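Ribonucleoside-diphosphate reductase subunit beta (Streptococcus sanguinis, PDB 4N83) serves as the dimetal subunit of a class Ib ribonucleotide reductase, which probably makes deoxyribonucleotides for DNA synthesis, and here holds two manganese(II) ions. Local coordinates at residues 26-31 against 187-192; 20-25 against 86-91. All blocks are in the same frame, centred on the assembly; numbering follows the deposited sequence.

Contact 1: residues 26-31 against 187-192; sequences TEQFWL and IIRDES. With MN (manganese (II) ion), chain J; MN (manganese (II) ion), chain I.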
loop_
_atom_site.group_PDB
_atom_site.type_symbol
_atom_site.label_atom_id
_atom_site.label_comp_id
_atom_site.label_asym_id
_atom_site.label_seq_id
_atom_site.Cartn_x
_atom_site.Cartn_y
_atom_site.Cartn_z
ATOM N N THR A 26 5.843 6.496 -6.732
ATOM C CA THR A 26 5.659 7.431 -5.622
ATOM C C THR A 26 5.516 8.871 -6.121
ATOM O O THR A 26 4.716 9.642 -5.590
ATOM C CB THR A 26 6.825 7.357 -4.618
ATOM O OG1 THR A 26 8.073 7.483 -5.314
ATOM C CG2 THR A 26 6.788 6.037 -3.855
ATOM N N GLU A 27 6.297 9.227 -7.138
ATOM C CA GLU A 27 6.148 10.517 -7.811
ATOM C C GLU A 27 4.808 10.608 -8.549
ATOM O O GLU A 27 4.263 11.699 -8.719
ATOM C CB GLU A 27 7.301 10.756 -8.791
ATOM C CG GLU A 27 8.624 11.115 -8.129
ATOM C CD GLU A 27 9.766 11.259 -9.123
ATOM O OE1 GLU A 27 9.709 10.644 -10.211
ATOM O OE2 GLU A 27 10.731 11.991 -8.816
ATOM N N GLN A 28 4.286 9.459 -8.981
ATOM C CA GLN A 28 2.969 9.382 -9.619
ATOM C C GLN A 28 1.833 9.130 -8.612
ATOM O O GLN A 28 0.851 8.461 -8.938
ATOM C CB GLN A 28 2.960 8.285 -10.692
ATOM C CG GLN A 28 3.715 8.635 -11.964
ATOM C CD GLN A 28 3.690 7.512 -12.987
ATOM O OE1 GLN A 28 2.843 6.616 -12.926
ATOM N NE2 GLN A 28 4.616 7.556 -13.939
ATOM N N PHE A 29 1.968 9.663 -7.399
ATOM C CA PHE A 29 0.920 9.575 -6.375
ATOM C C PHE A 29 -0.196 10.577 -6.684
ATOM O O PHE A 29 0.077 11.691 -7.135
ATOM C CB PHE A 29 1.522 9.851 -4.987
ATOM C CG PHE A 29 0.507 10.023 -3.888
ATOM C CD1 PHE A 29 0.204 8.973 -3.029
ATOM C CD2 PHE A 29 -0.124 11.248 -3.689
ATOM C CE1 PHE A 29 -0.720 9.137 -2.008
ATOM C CE2 PHE A 29 -1.050 11.414 -2.673
ATOM C CZ PHE A 29 -1.349 10.357 -1.830
ATOM N N TRP A 30 -1.445 10.182 -6.437
ATOM C CA TRP A 30 -2.591 11.075 -6.656
ATOM C C TRP A 30 -3.841 10.652 -5.881
ATOM O O TRP A 30 -3.935 9.520 -5.397
ATOM C CB TRP A 30 -2.919 11.166 -8.148
ATOM C CG TRP A 30 -3.316 9.862 -8.770
ATOM C CD1 TRP A 30 -2.483 8.885 -9.223
ATOM C CD2 TRP A 30 -4.649 9.401 -9.018
ATOM N NE1 TRP A 30 -3.211 7.839 -9.734
ATOM C CE2 TRP A 30 -4.544 8.130 -9.620
ATOM C CE3 TRP A 30 -5.921 9.937 -8.786
ATOM C CZ2 TRP A 30 -5.665 7.385 -9.996
ATOM C CZ3 TRP A 30 -7.037 9.195 -9.160
ATOM C CH2 TRP A 30 -6.899 7.932 -9.759
ATOM N N LEU A 31 -4.791 11.579 -5.776
ATOM C CA LEU A 31 -6.068 11.336 -5.103
ATOM C C LEU A 31 -7.243 11.906 -5.897
ATOM O O LEU A 31 -7.124 12.940 -6.553
ATOM C CB LEU A 31 -6.059 11.945 -3.696
ATOM C CG LEU A 31 -5.268 11.201 -2.617
ATOM C CD1 LEU A 31 -5.166 12.050 -1.359
ATOM C CD2 LEU A 31 -5.901 9.853 -2.302
ATOM N N ILE A 187 -5.065 6.767 -13.950
ATOM C CA ILE A 187 -5.096 5.321 -13.691
ATOM C C ILE A 187 -4.268 4.563 -14.730
ATOM O O ILE A 187 -3.527 3.641 -14.387
ATOM C CB ILE A 187 -6.544 4.775 -13.668
ATOM C CG1 ILE A 187 -7.287 5.305 -12.435
ATOM C CG2 ILE A 187 -6.553 3.248 -13.661
ATOM C CD1 ILE A 187 -8.794 5.190 -12.514
ATOM N N ILE A 188 -4.397 4.963 -15.993
ATOM C CA ILE A 188 -3.634 4.359 -17.088
ATOM C C ILE A 188 -2.133 4.642 -16.938
ATOM O O ILE A 188 -1.304 3.792 -17.269
ATOM C CB ILE A 188 -4.132 4.857 -18.468
ATOM C CG1 ILE A 188 -5.585 4.420 -18.702
ATOM C CG2 ILE A 188 -3.245 4.331 -19.593
ATOM C CD1 ILE A 188 -6.324 5.264 -19.719
ATOM N N ARG A 189 -1.790 5.829 -16.439
ATOM C CA ARG A 189 -0.392 6.186 -16.191
ATOM C C ARG A 189 0.245 5.256 -15.157
ATOM O O ARG A 189 1.398 4.850 -15.313
ATOM C CB ARG A 189 -0.272 7.641 -15.723
ATOM C CG ARG A 189 1.159 8.164 -15.693
ATOM C CD ARG A 189 1.229 9.599 -15.197
ATOM N NE ARG A 189 0.971 9.710 -13.761
ATOM C CZ ARG A 189 0.931 10.858 -13.084
ATOM N NH1 ARG A 189 1.131 12.017 -13.701
ATOM N NH2 ARG A 189 0.687 10.849 -11.778
ATOM N N ASP A 190 -0.507 4.926 -14.108
ATOM C CA ASP A 190 -0.037 3.992 -13.081
ATOM C C ASP A 190 0.034 2.564 -13.610
ATOM O O ASP A 190 1.023 1.866 -13.383
ATOM C CB ASP A 190 -0.941 4.030 -11.841
ATOM C CG ASP A 190 -0.707 5.254 -10.975
ATOM O OD1 ASP A 190 0.427 5.781 -10.954
ATOM O OD2 ASP A 190 -1.664 5.683 -10.299
ATOM N N GLU A 191 -1.015 2.134 -14.308
ATOM C CA GLU A 191 -1.091 0.760 -14.808
ATOM C C GLU A 191 -0.117 0.489 -15.952
ATOM O O GLU A 191 0.298 -0.651 -16.157
ATOM C CB GLU A 191 -2.524 0.405 -15.231
ATOM C CG GLU A 191 -3.532 0.359 -14.086
ATOM C CD GLU A 191 -3.145 -0.600 -12.971
ATOM O OE1 GLU A 191 -2.342 -1.526 -13.213
ATOM O OE2 GLU A 191 -3.640 -0.426 -11.838
ATOM N N SER A 192 0.249 1.532 -16.694
ATOM C CA SER A 192 1.282 1.413 -17.722
ATOM C C SER A 192 2.624 1.027 -17.097
ATOM O O SER A 192 3.372 0.229 -17.663
ATOM C CB SER A 192 1.418 2.723 -18.502
ATOM O OG SER A 192 2.379 2.605 -19.534
HETATM MN MN MN J . -5.756 -0.849 -11.405
HETATM MN MN MN I . -1.592 -3.095 -11.512
#
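Gln28 meets Arg189 and Asp190 just where helix 16-27 gives out, Gln28 being the first residue to depart from helical backbone angles. Its CG stands anti to the carbonyl carbon (chi1 -74°), and beyond CG the chain is extended, which lays CG and CD alongside Arg189. Over one face of the Arg189 guanidinium lies Gln28 CG, 3.5 Å from Arg189 NE, with Gln28 CD almost as near, while Arg189 NH2 comes within 3.5 Å of Gln28 CA. The amide and guanidinium planes are 42° apart, so the two groups do not stack flat.

Two residues on, Trp30 carries the one hydrogen bond identified between the segments. Trp30 NE1 donates to Asp190 OD2 over 2.7 Å, with an N-H...O angle of 156°; the acceptor lies nearly in the indole plane and is reached on its syn side, with the donor lifted out of the carboxylate plane. Further along the same ring edge, Trp30 CZ2 packs against Ile187 CG1 at 3.6 Å.

Asp190 OD2 is also hydrogen-bonded to His100 NE2, and His100 is a manganese ligand. Next in sequence, Glu191, whose CB bond points away from 26-31, bridges the metals, with OE2 2.2 Å from the manganese of chain J and OE1 2.4 Å from that of chain I. Asp190 is thus a second-shell residue linking Trp30 to the metal ligand His100; this Trp-Asp-His relay is characteristic of the dimetal site of class I small subunits, where it is generally placed on the radical-transfer path.

Contact 2: residues 20-25 against 86-91; sequences STWEKL and EEAVFN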
loop_
_atom_site.group_PDB
_atom_site.type_symbol
_atom_site.label_atom_id
_atom_site.label_comp_id
_atom_site.label_asym_id
_atom_site.label_seq_id
_atom_site.Cartn_x
_atom_site.Cartn_y
_atom_site.Cartn_z
ATOM N N SER A 20 14.095 2.741 -9.459
ATOM C CA SER A 20 13.388 3.587 -10.418
ATOM C C SER A 20 11.873 3.394 -10.391
ATOM O O SER A 20 11.124 4.360 -10.544
ATOM C CB SER A 20 13.921 3.350 -11.835
ATOM O OG SER A 20 13.881 1.979 -12.177
ATOM N N THR A 21 11.425 2.156 -10.201
ATOM C CA THR A 21 9.990 1.856 -10.177
ATOM C C THR A 21 9.320 2.428 -8.931
ATOM O O THR A 21 8.179 2.888 -8.991
ATOM C CB THR A 21 9.715 0.344 -10.250
ATOM O OG1 THR A 21 10.480 -0.235 -11.314
ATOM C CG2 THR A 21 8.230 0.087 -10.495
ATOM N N TRP A 22 10.027 2.385 -7.805
ATOM C CA TRP A 22 9.559 3.030 -6.581
ATOM C C TRP A 22 9.479 4.544 -6.782
ATOM O O TRP A 22 8.453 5.158 -6.490
ATOM C CB TRP A 22 10.488 2.697 -5.411
ATOM C CG TRP A 22 10.160 3.433 -4.146
ATOM C CD1 TRP A 22 10.636 4.651 -3.763
ATOM C CD2 TRP A 22 9.292 2.994 -3.094
ATOM N NE1 TRP A 22 10.118 5.002 -2.541
ATOM C CE2 TRP A 22 9.290 4.002 -2.107
ATOM C CE3 TRP A 22 8.513 1.849 -2.890
ATOM C CZ2 TRP A 22 8.541 3.900 -0.935
ATOM C CZ3 TRP A 22 7.767 1.750 -1.722
ATOM C CH2 TRP A 22 7.790 2.769 -0.761
ATOM N N GLU A 23 10.565 5.129 -7.282
ATOM C CA GLU A 23 10.621 6.562 -7.564
ATOM C C GLU A 23 9.449 7.014 -8.426
ATOM O O GLU A 23 8.693 7.904 -8.037
ATOM C CB GLU A 23 11.932 6.924 -8.268
ATOM C CG GLU A 23 13.135 7.021 -7.341
ATOM C CD GLU A 23 14.430 7.328 -8.078
ATOM O OE1 GLU A 23 14.490 7.126 -9.312
ATOM O OE2 GLU A 23 15.395 7.769 -7.415
ATOM N N LYS A 24 9.302 6.381 -9.586
ATOM C CA LYS A 24 8.279 6.763 -10.559
ATOM C C LYS A 24 6.867 6.677 -9.989
ATOM O O LYS A 24 6.078 7.606 -10.146
ATOM C CB LYS A 24 8.386 5.896 -11.818
ATOM C CG LYS A 24 7.338 6.209 -12.878
ATOM C CD LYS A 24 7.882 6.049 -14.288
ATOM C CE LYS A 24 8.715 7.254 -14.699
ATOM N NZ LYS A 24 9.192 7.154 -16.106
ATOM N N LEU A 25 6.557 5.566 -9.327
ATOM C CA LEU A 25 5.213 5.348 -8.789
ATOM C C LEU A 25 4.885 6.290 -7.631
ATOM O O LEU A 25 3.777 6.822 -7.560
ATOM C CB LEU A 25 5.029 3.892 -8.353
ATOM C CG LEU A 25 4.877 2.864 -9.479
ATOM C CD1 LEU A 25 5.090 1.451 -8.955
ATOM C CD2 LEU A 25 3.516 2.987 -10.149
ATOM N N GLU A 86 11.255 -5.020 -3.878
ATOM C CA GLU A 86 10.113 -5.412 -4.704
ATOM C C GLU A 86 8.827 -5.520 -3.885
ATOM O O GLU A 86 7.758 -5.130 -4.352
ATOM C CB GLU A 86 10.405 -6.743 -5.406
ATOM C CG GLU A 86 9.303 -7.229 -6.336
ATOM C CD GLU A 86 9.698 -8.459 -7.134
ATOM O OE1 GLU A 86 10.830 -8.958 -6.957
ATOM O OE2 GLU A 86 8.872 -8.930 -7.944
ATOM N N GLU A 87 8.931 -6.047 -2.667
ATOM C CA GLU A 87 7.777 -6.147 -1.777
ATOM C C GLU A 87 7.271 -4.758 -1.397
ATOM O O GLU A 87 6.064 -4.526 -1.349
ATOM C CB GLU A 87 8.114 -6.961 -0.521
ATOM C CG GLU A 87 6.894 -7.313 0.324
ATOM C CD GLU A 87 7.094 -8.525 1.225
ATOM O OE1 GLU A 87 8.168 -9.162 1.167
ATOM O OE2 GLU A 87 6.164 -8.846 1.996
ATOM N N ALA A 88 8.199 -3.838 -1.142
ATOM C CA ALA A 88 7.852 -2.439 -0.874
ATOM C C ALA A 88 7.137 -1.814 -2.074
ATOM O O ALA A 88 6.109 -1.155 -1.915
ATOM C CB ALA A 88 9.095 -1.636 -0.516
ATOM N N VAL A 89 7.676 -2.036 -3.271
ATOM C CA VAL A 89 7.042 -1.548 -4.499
ATOM C C VAL A 89 5.613 -2.087 -4.606
ATOM O O VAL A 89 4.702 -1.350 -4.975
ATOM C CB VAL A 89 7.845 -1.932 -5.765
ATOM C CG1 VAL A 89 7.110 -1.493 -7.025
ATOM C CG2 VAL A 89 9.235 -1.311 -5.730
ATOM N N PHE A 90 5.421 -3.362 -4.267
ATOM C CA PHE A 90 4.092 -3.984 -4.313
ATOM C C PHE A 90 3.130 -3.439 -3.258
ATOM O O PHE A 90 1.917 -3.444 -3.469
ATOM C CB PHE A 90 4.187 -5.513 -4.212
ATOM C CG PHE A 90 4.490 -6.184 -5.522
ATOM C CD1 PHE A 90 3.611 -6.062 -6.589
ATOM C CD2 PHE A 90 5.644 -6.935 -5.693
ATOM C CE1 PHE A 90 3.880 -6.670 -7.802
ATOM C CE2 PHE A 90 5.918 -7.546 -6.904
ATOM C CZ PHE A 90 5.036 -7.414 -7.960
ATOM N N ASN A 91 3.665 -2.972 -2.132
ATOM C CA ASN A 91 2.843 -2.288 -1.131
ATOM C C ASN A 91 2.309 -0.981 -1.698
ATOM O O ASN A 91 1.130 -0.659 -1.534
ATOM C CB ASN A 91 3.636 -2.019 0.150
ATOM C CG ASN A 91 4.060 -3.294 0.855
ATOM O OD1 ASN A 91 3.351 -4.303 0.821
ATOM N ND2 ASN A 91 5.220 -3.252 1.506
#
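Trp22 and Val89 bring helices 16-27 and 84-111 together, their CA atoms 5.6 Å apart at the nearest point of the register. The short helical segments run almost parallel, with 18° between their N-to-C directions and an axis separation of 9.8 Å, as neighbouring helices of the ferritin-like small-chain fold.

Aliphatic contacts centre on Val89. Its CG1, anti to the backbone N (chi1 176°), is approached by two side chains from successive turns of helix 16-27. Thr21 contributes its methyl, with CG2 4.0 Å from Val89 CG1, and Leu25 contributes CD1 at 4.1 Å from the same atom; each side chain crosses that of Val89 at about a right angle. The other branch, Val89 CG2, faces the root of the tryptophan, 4.2 Å from Trp22 CB. Tyr197 of helix 178-206 touches both Thr21 and Val89, extending the packing to a third helix, and the Leu25 side chain lies about 4 Å from that of the manganese ligand His194.

Aromatic packing is made by the six-membered part of the Trp22 indole, brought edge-first to the backbone of the partner helix. Trp22 CZ3 lies 3.8 Å from Ala88 CB and 3.4 Å from Ala88 O, the oxygen sitting close to the ring plane. Lys102 of the second subunit packs on Trp22, which places the indole near the subunit interface; Trp10 of the same chain meets its ring.

Polar groups form no hydrogen bond across the segments. The hydroxyl of Thr21 is engaged within its own helix, where OG1 is hydrogen-bonded to Ile17 O. All five touching residues are buried, with 204 Å² covered between the segments: the chemistry implies cohesion through apolar packing and exclusion of water.

Overall arrangement
From the N terminus, helix 16-27 supplies the first half of contact 2 through residues 20-25, and the loop that follows it supplies the touching residues of contact 1. Contact 2 closes the shorter loop, with 60 residues intervening before 86-91 on helix 84-111. Contact 1 spans 155 residues to reach 187-192 on helix 178-206. Since the segments alternate along the chain, the two closures cross. Their centres lie 12 Å apart, and they touch where Asp190 O approaches Leu25 CD2 at 4.2 Å. Together they tie this helix and its following loop to two helices carrying manganese ligands, and both reach the second subunit.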